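Long-range contacts in alpha-galactosidase (Lactobacillus brevis, PDB 3MI6), which probably catalyses the hydrolysis of terminal, non-reducing alpha-D-galactose residues from alpha-D-galactosides: residues Q427-A435 with V448-Y459; A71-S79 with A179-P187. All coordinates share one frame; numbering follows the deposited sequence.

Interaction 1: Q427-A435 with V448-Y459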
# COMPACT_ATOMS: atom_id res chain seq x y z
N GLN D 427 37.34 16.53 44.98
CA GLN D 427 37.21 17.92 45.40
C GLN D 427 35.75 18.37 45.55
O GLN D 427 35.44 19.27 46.33
CB GLN D 427 37.92 18.86 44.42
CG GLN D 427 39.43 18.77 44.47
CD GLN D 427 39.97 18.99 45.87
OE1 GLN D 427 40.84 18.25 46.34
NE2 GLN D 427 39.43 20.00 46.56
N HIS D 428 34.86 17.74 44.79
CA HIS D 428 33.45 18.07 44.84
C HIS D 428 32.59 16.87 44.49
O HIS D 428 31.90 16.88 43.47
CB HIS D 428 33.13 19.21 43.88
CG HIS D 428 33.82 20.50 44.19
ND1 HIS D 428 34.93 20.94 43.49
CD2 HIS D 428 33.54 21.46 45.10
CE1 HIS D 428 35.31 22.11 43.97
NE2 HIS D 428 34.49 22.45 44.94
N PRO D 429 32.62 15.82 45.32
CA PRO D 429 31.76 14.67 45.03
C PRO D 429 30.31 15.10 44.87
O PRO D 429 29.58 14.51 44.07
CB PRO D 429 31.93 13.79 46.27
CG PRO D 429 33.24 14.17 46.84
CD PRO D 429 33.41 15.64 46.55
N ASP D 430 29.90 16.11 45.64
CA ASP D 430 28.53 16.61 45.62
C ASP D 430 28.13 17.23 44.29
O ASP D 430 27.01 17.72 44.14
CB ASP D 430 28.30 17.62 46.77
CG ASP D 430 29.11 18.90 46.60
OD1 ASP D 430 28.51 20.00 46.58
OD2 ASP D 430 30.36 18.81 46.49
N TRP D 431 29.04 17.21 43.32
CA TRP D 431 28.78 17.77 41.99
C TRP D 431 28.20 16.75 40.99
O TRP D 431 27.63 17.14 39.97
CB TRP D 431 30.05 18.40 41.42
CG TRP D 431 30.35 19.78 41.93
CD1 TRP D 431 29.76 20.41 43.00
CD2 TRP D 431 31.31 20.70 41.40
NE1 TRP D 431 30.30 21.66 43.16
CE2 TRP D 431 31.25 21.87 42.20
CE3 TRP D 431 32.22 20.65 40.34
CZ2 TRP D 431 32.06 22.98 41.95
CZ3 TRP D 431 33.02 21.75 40.10
CH2 TRP D 431 32.93 22.90 40.90
N LEU D 432 28.39 15.45 41.26
CA LEU D 432 27.72 14.36 40.53
C LEU D 432 26.21 14.36 40.70
O LEU D 432 25.71 14.22 41.80
CB LEU D 432 28.20 13.01 41.07
CG LEU D 432 29.13 12.15 40.23
CD1 LEU D 432 30.54 12.64 40.42
CD2 LEU D 432 29.03 10.70 40.64
N ILE D 433 25.47 14.46 39.60
CA ILE D 433 24.03 14.23 39.63
C ILE D 433 23.70 12.86 40.22
O ILE D 433 23.95 11.82 39.60
CB ILE D 433 23.43 14.31 38.24
CG1 ILE D 433 23.65 15.72 37.67
CG2 ILE D 433 21.96 13.96 38.27
CD1 ILE D 433 22.89 15.98 36.39
N HIS D 434 23.12 12.85 41.41
CA HIS D 434 22.84 11.58 42.08
C HIS D 434 21.60 11.68 42.95
O HIS D 434 21.45 12.64 43.68
CB HIS D 434 24.02 11.19 42.94
CG HIS D 434 23.81 9.92 43.70
ND1 HIS D 434 23.67 9.89 45.07
CD2 HIS D 434 23.71 8.64 43.28
CE1 HIS D 434 23.49 8.64 45.46
NE2 HIS D 434 23.51 7.86 44.39
N ALA D 435 20.72 10.69 42.87
CA ALA D 435 19.56 10.66 43.75
C ALA D 435 19.92 10.06 45.13
O ALA D 435 20.48 8.97 45.22
CB ALA D 435 18.42 9.90 43.10
N VAL D 448 27.38 12.32 35.29
CA VAL D 448 27.23 13.69 34.81
C VAL D 448 27.26 14.75 35.91
O VAL D 448 26.72 14.55 37.00
CB VAL D 448 26.02 13.84 33.81
CG1 VAL D 448 25.32 12.52 33.59
CG2 VAL D 448 25.06 14.89 34.28
N LEU D 449 27.94 15.86 35.64
CA LEU D 449 28.01 17.00 36.56
C LEU D 449 26.69 17.74 36.63
O LEU D 449 26.02 17.92 35.63
CB LEU D 449 29.05 18.00 36.09
CG LEU D 449 30.48 17.49 36.03
CD1 LEU D 449 31.37 18.50 35.33
CD2 LEU D 449 30.92 17.20 37.45
N ASP D 450 26.34 18.21 37.81
CA ASP D 450 25.16 19.05 37.93
C ASP D 450 25.34 20.45 37.30
O ASP D 450 25.65 21.42 37.98
CB ASP D 450 24.73 19.16 39.38
CG ASP D 450 23.44 19.87 39.55
OD1 ASP D 450 22.97 20.46 38.56
OD2 ASP D 450 22.88 19.85 40.66
N MSE D 451 25.13 20.53 36.00
CA MSE D 451 25.21 21.80 35.27
C MSE D 451 24.20 22.83 35.75
O MSE D 451 24.22 23.97 35.31
CB MSE D 451 24.96 21.56 33.78
CG MSE D 451 25.99 20.67 33.10
SE MSE D 451 27.78 21.47 33.11
CE MSE D 451 27.39 23.11 32.15
N ALA D 452 23.30 22.42 36.63
CA ALA D 452 22.27 23.32 37.13
C ALA D 452 22.87 24.29 38.13
O ALA D 452 22.27 25.31 38.46
CB ALA D 452 21.14 22.53 37.75
N ARG D 453 24.07 23.96 38.63
CA ARG D 453 24.76 24.80 39.60
C ARG D 453 25.69 25.79 38.92
O ARG D 453 26.59 25.40 38.18
CB ARG D 453 25.58 23.93 40.55
CG ARG D 453 24.80 22.88 41.28
CD ARG D 453 25.72 21.75 41.68
NE ARG D 453 25.18 21.00 42.80
CZ ARG D 453 25.66 21.07 44.04
NH1 ARG D 453 26.71 21.84 44.31
NH2 ARG D 453 25.10 20.35 45.01
N PRO D 454 25.47 27.08 39.18
CA PRO D 454 26.35 28.11 38.62
C PRO D 454 27.80 28.00 39.09
O PRO D 454 28.69 28.53 38.43
CB PRO D 454 25.70 29.41 39.10
CG PRO D 454 24.26 29.06 39.26
CD PRO D 454 24.25 27.65 39.76
N GLU D 455 28.06 27.33 40.20
CA GLU D 455 29.45 27.14 40.60
C GLU D 455 30.14 26.21 39.61
O GLU D 455 31.33 26.35 39.33
CB GLU D 455 29.59 26.66 42.06
CG GLU D 455 28.95 25.30 42.40
CD GLU D 455 27.55 25.41 43.05
OE1 GLU D 455 26.78 26.34 42.69
OE2 GLU D 455 27.23 24.54 43.90
N VAL D 456 29.39 25.26 39.08
CA VAL D 456 29.94 24.30 38.13
C VAL D 456 30.31 24.96 36.80
O VAL D 456 31.40 24.72 36.27
CB VAL D 456 28.97 23.13 37.89
CG1 VAL D 456 29.49 22.21 36.81
CG2 VAL D 456 28.75 22.37 39.18
N VAL D 457 29.42 25.79 36.27
CA VAL D 457 29.69 26.49 35.02
C VAL D 457 30.94 27.38 35.12
O VAL D 457 31.76 27.42 34.19
CB VAL D 457 28.43 27.27 34.52
CG1 VAL D 457 28.71 28.00 33.24
CG2 VAL D 457 27.27 26.32 34.30
N ASP D 458 31.10 28.04 36.27
CA ASP D 458 32.24 28.93 36.53
C ASP D 458 33.56 28.18 36.53
O ASP D 458 34.56 28.65 35.99
CB ASP D 458 32.09 29.64 37.87
CG ASP D 458 31.02 30.73 37.85
OD1 ASP D 458 30.63 31.20 36.75
OD2 ASP D 458 30.58 31.12 38.96
N TYR D 459 33.55 27.01 37.15
CA TYR D 459 34.73 26.16 37.22
C TYR D 459 35.12 25.67 35.83
O TYR D 459 36.31 25.58 35.50
CB TYR D 459 34.48 24.97 38.15
CG TYR D 459 35.58 23.94 38.18
CD1 TYR D 459 36.73 24.13 38.94
CD2 TYR D 459 35.47 22.77 37.44
CE1 TYR D 459 37.75 23.17 38.97
CE2 TYR D 459 36.47 21.82 37.46
CZ TYR D 459 37.61 22.02 38.22
OH TYR D 459 38.60 21.06 38.22
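Trp431 lies flat against the start of the helix that begins at Pro454 and contributes the largest share of the buried surface. Its CG stands beside the backbone N, anti to the carbonyl carbon (chi1 -81°), which brings the indole over Val456, with its far rim at Tyr459. Val456 CG2 sits over one face, 3.9 Å from the centroid of the five-membered ring of Trp431, a CH-pi contact; CB of His428 covers the opposite face. The far end of the indole presents its edge to the face of Tyr459 in an offset edge-to-face pair, centroids 5.5 Å apart and planes at 71°. At the pyrrole side, Arg453 NH1 lies 3.6 Å from Trp431 CD1, beside an ionic network: Asp430 OD1 reaches the same NH1 at 3.4 Å, its carboxylate turned almost perpendicular to the guanidinium, while Glu455 and, through NE, Asp450 form further salt bridges with the arginine, both of weak hydrogen-bond geometry. Asp450 OD2 also hydrogen-bonds to Ser489 OG. Two backbone hydrogen bonds join the segments: Asp450 N to Trp431 O, 2.7 Å, and Ile433 N to Val448 O, 2.9 Å. Ile433 lays CG1 and CD1 against Val448 and Asp450. The 3-10 turn 429-431 is thus packed through Trp431 on the first turns of helix 454-471 of the barrel domain; Val457 of that helix touches helix 500-518, while strand 417-418 packs on Leu432 and Leu449.

Interaction 2: A71-S79 with A179-P187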
# COMPACT_ATOMS: atom_id res chain seq x y z
N ALA D 71 -14.36 21.83 21.62
CA ALA D 71 -14.03 20.56 20.94
C ALA D 71 -13.99 20.66 19.41
O ALA D 71 -13.27 19.90 18.75
CB ALA D 71 -14.99 19.45 21.37
N THR D 72 -14.76 21.58 18.85
CA THR D 72 -14.78 21.79 17.41
C THR D 72 -14.12 23.11 17.00
O THR D 72 -14.29 23.56 15.86
CB THR D 72 -16.21 21.78 16.84
OG1 THR D 72 -16.86 23.01 17.18
CG2 THR D 72 -17.01 20.59 17.37
N ILE D 73 -13.38 23.73 17.91
CA ILE D 73 -12.71 25.00 17.61
C ILE D 73 -11.19 24.89 17.57
O ILE D 73 -10.56 24.57 18.57
CB ILE D 73 -13.07 26.09 18.64
CG1 ILE D 73 -14.54 26.51 18.51
CG2 ILE D 73 -12.16 27.29 18.47
CD1 ILE D 73 -14.94 27.61 19.47
N LYS D 74 -10.61 25.17 16.41
CA LYS D 74 -9.17 25.25 16.27
C LYS D 74 -8.55 26.33 17.17
O LYS D 74 -8.90 27.51 17.09
CB LYS D 74 -8.78 25.52 14.83
CG LYS D 74 -8.93 24.35 13.89
CD LYS D 74 -9.11 24.87 12.48
CE LYS D 74 -10.45 25.57 12.40
NZ LYS D 74 -10.60 26.38 11.20
N ALA D 75 -7.61 25.93 18.02
CA ALA D 75 -7.03 26.86 18.97
C ALA D 75 -5.60 27.17 18.63
O ALA D 75 -4.94 26.46 17.86
CB ALA D 75 -7.11 26.30 20.35
N GLU D 76 -5.10 28.23 19.25
CA GLU D 76 -3.76 28.70 19.00
C GLU D 76 -2.83 28.32 20.16
O GLU D 76 -1.63 28.16 19.98
CB GLU D 76 -3.78 30.21 18.81
CG GLU D 76 -2.49 30.79 18.33
CD GLU D 76 -2.20 30.47 16.87
OE1 GLU D 76 -3.04 29.80 16.21
OE2 GLU D 76 -1.12 30.89 16.38
N TYR D 77 -3.40 28.16 21.34
CA TYR D 77 -2.64 27.82 22.53
C TYR D 77 -3.65 27.42 23.57
O TYR D 77 -4.04 28.23 24.39
CB TYR D 77 -1.80 29.01 23.02
CG TYR D 77 -0.57 28.61 23.79
CD1 TYR D 77 0.56 28.17 23.14
CD2 TYR D 77 -0.55 28.65 25.17
CE1 TYR D 77 1.68 27.78 23.83
CE2 TYR D 77 0.56 28.28 25.87
CZ TYR D 77 1.67 27.84 25.20
OH TYR D 77 2.79 27.45 25.91
N ALA D 78 -4.07 26.16 23.55
CA ALA D 78 -5.20 25.74 24.37
C ALA D 78 -4.86 25.13 25.74
O ALA D 78 -3.79 24.55 25.94
CB ALA D 78 -6.10 24.79 23.57
N SER D 79 -5.81 25.22 26.66
CA SER D 79 -5.69 24.57 27.96
C SER D 79 -6.69 23.43 28.06
O SER D 79 -7.61 23.31 27.25
CB SER D 79 -6.01 25.58 29.05
OG SER D 79 -7.37 25.99 28.92
N ALA D 179 4.55 23.55 29.30
CA ALA D 179 4.77 24.83 28.63
C ALA D 179 5.30 24.60 27.23
O ALA D 179 6.47 24.88 26.95
CB ALA D 179 5.75 25.65 29.42
N LEU D 180 4.45 24.09 26.34
CA LEU D 180 4.86 23.87 24.96
C LEU D 180 5.23 25.17 24.27
O LEU D 180 4.87 26.25 24.74
CB LEU D 180 3.79 23.14 24.17
CG LEU D 180 3.78 21.60 24.15
CD1 LEU D 180 4.96 21.03 24.88
CD2 LEU D 180 2.47 21.04 24.69
N SER D 181 5.93 25.07 23.15
CA SER D 181 6.41 26.25 22.45
C SER D 181 5.50 26.66 21.32
O SER D 181 5.48 27.83 20.94
CB SER D 181 7.80 26.02 21.89
OG SER D 181 8.68 25.78 22.96
N SER D 182 4.77 25.71 20.76
CA SER D 182 3.92 25.99 19.62
C SER D 182 2.79 25.00 19.53
O SER D 182 2.98 23.80 19.76
CB SER D 182 4.72 25.95 18.33
OG SER D 182 3.84 25.90 17.21
N GLN D 183 1.60 25.50 19.22
CA GLN D 183 0.48 24.63 18.90
C GLN D 183 -0.03 25.04 17.55
O GLN D 183 -0.09 26.22 17.25
CB GLN D 183 -0.63 24.80 19.92
CG GLN D 183 -1.95 24.27 19.45
CD GLN D 183 -2.95 24.24 20.57
OE1 GLN D 183 -2.58 24.00 21.71
NE2 GLN D 183 -4.22 24.47 20.26
N LEU D 184 -0.35 24.05 16.71
CA LEU D 184 -0.98 24.32 15.42
C LEU D 184 -2.15 23.39 15.22
O LEU D 184 -1.99 22.18 15.20
CB LEU D 184 0.00 24.16 14.26
CG LEU D 184 -0.73 24.26 12.90
CD1 LEU D 184 -1.52 25.59 12.79
CD2 LEU D 184 0.18 24.03 11.67
N ASP D 185 -3.33 23.97 15.05
CA ASP D 185 -4.48 23.18 14.70
C ASP D 185 -4.78 23.33 13.22
O ASP D 185 -4.87 24.45 12.71
CB ASP D 185 -5.70 23.58 15.54
CG ASP D 185 -5.59 23.14 17.00
OD1 ASP D 185 -4.79 22.22 17.30
OD2 ASP D 185 -6.32 23.71 17.84
N LEU D 186 -4.92 22.19 12.52
CA LEU D 186 -5.32 22.17 11.13
C LEU D 186 -6.68 21.52 11.01
O LEU D 186 -7.06 20.70 11.86
CB LEU D 186 -4.30 21.41 10.30
CG LEU D 186 -2.87 21.95 10.28
CD1 LEU D 186 -1.92 20.90 9.69
CD2 LEU D 186 -2.78 23.27 9.53
N PRO D 187 -7.42 21.86 9.94
CA PRO D 187 -8.81 21.47 9.71
C PRO D 187 -9.02 20.01 9.27
O PRO D 187 -10.17 19.57 9.31
CB PRO D 187 -9.25 22.41 8.58
CG PRO D 187 -8.11 23.36 8.37
CD PRO D 187 -6.91 22.68 8.83
O HOH W 1 0.72 28.05 19.22
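Gln183 and Asp185, two residues apart on one strand, both point toward the irregular run 74-78 and grip its backbone with their polar ends. The Gln183 chain is stretched out, CG anti to the backbone N (chi1 163°), so that its amide arrives between Ala75 and Ala78. Gln183 OE1 accepts from Ala78 N at 3.2 Å; the N-H points almost straight at the oxygen but comes from above the amide plane. On the other side of the amide, Gln183 NE2 makes a weak bond of 3.2 Å to Ala75 O and another weak one to Asp185 OD2. Asp185 OD2 takes Ala75 N at 2.6 Å on its anti lone pair, while Asp185 OD1 is held in a salt bridge by Arg271. Beside it, Lys74 runs past Asp185 in the opposite direction, Lys74 CG against Asp185 CB at 3.7 Å, an aliphatic contact. The Tyr77 side chain carries its hydroxyl to Leu180 O, with Tyr77 OH donating at 2.7 Å and the acceptor lying near the plane of the ring; the ring of Phe90 meets it with planes nearly parallel. A bridging water donates a hydrogen bond to Glu76 O and accepts one from Gln183 N. An alanine in place of Gln183 would probably leave Ala78 N and Ala75 O without these partners and open a gap beside Ala75. With side chains answering main-chain groups in this way, a segment without regular strand pairing is fastened to a sheet of the N-terminal beta domain, several of its peptide groups satisfied by amide, carboxylate and water.

In the fold
The two contacts illustrate different ways of fixing an irregular segment: interaction 1 relies on an aromatic plate, ion pairs and backbone bonds, interaction 2 on side chains that bond to main chain. They lie in different family regions, the Melibiase TIM-barrel part and the N-terminal, mutarotase-like beta domain, with centres 38 Å apart and nearest atoms about 18 Å apart. Interaction 1 is closer to catalysis: the side chain of Val448 is about 7 Å from that of Met480 and about 10 Å from that of Arg444, both predicted substrate-binding residues. Interaction 2 is remote from such sites. Each also borders another subunit, Ala435 packing on Ile100 of the second and Pro187 on Arg681 of the third.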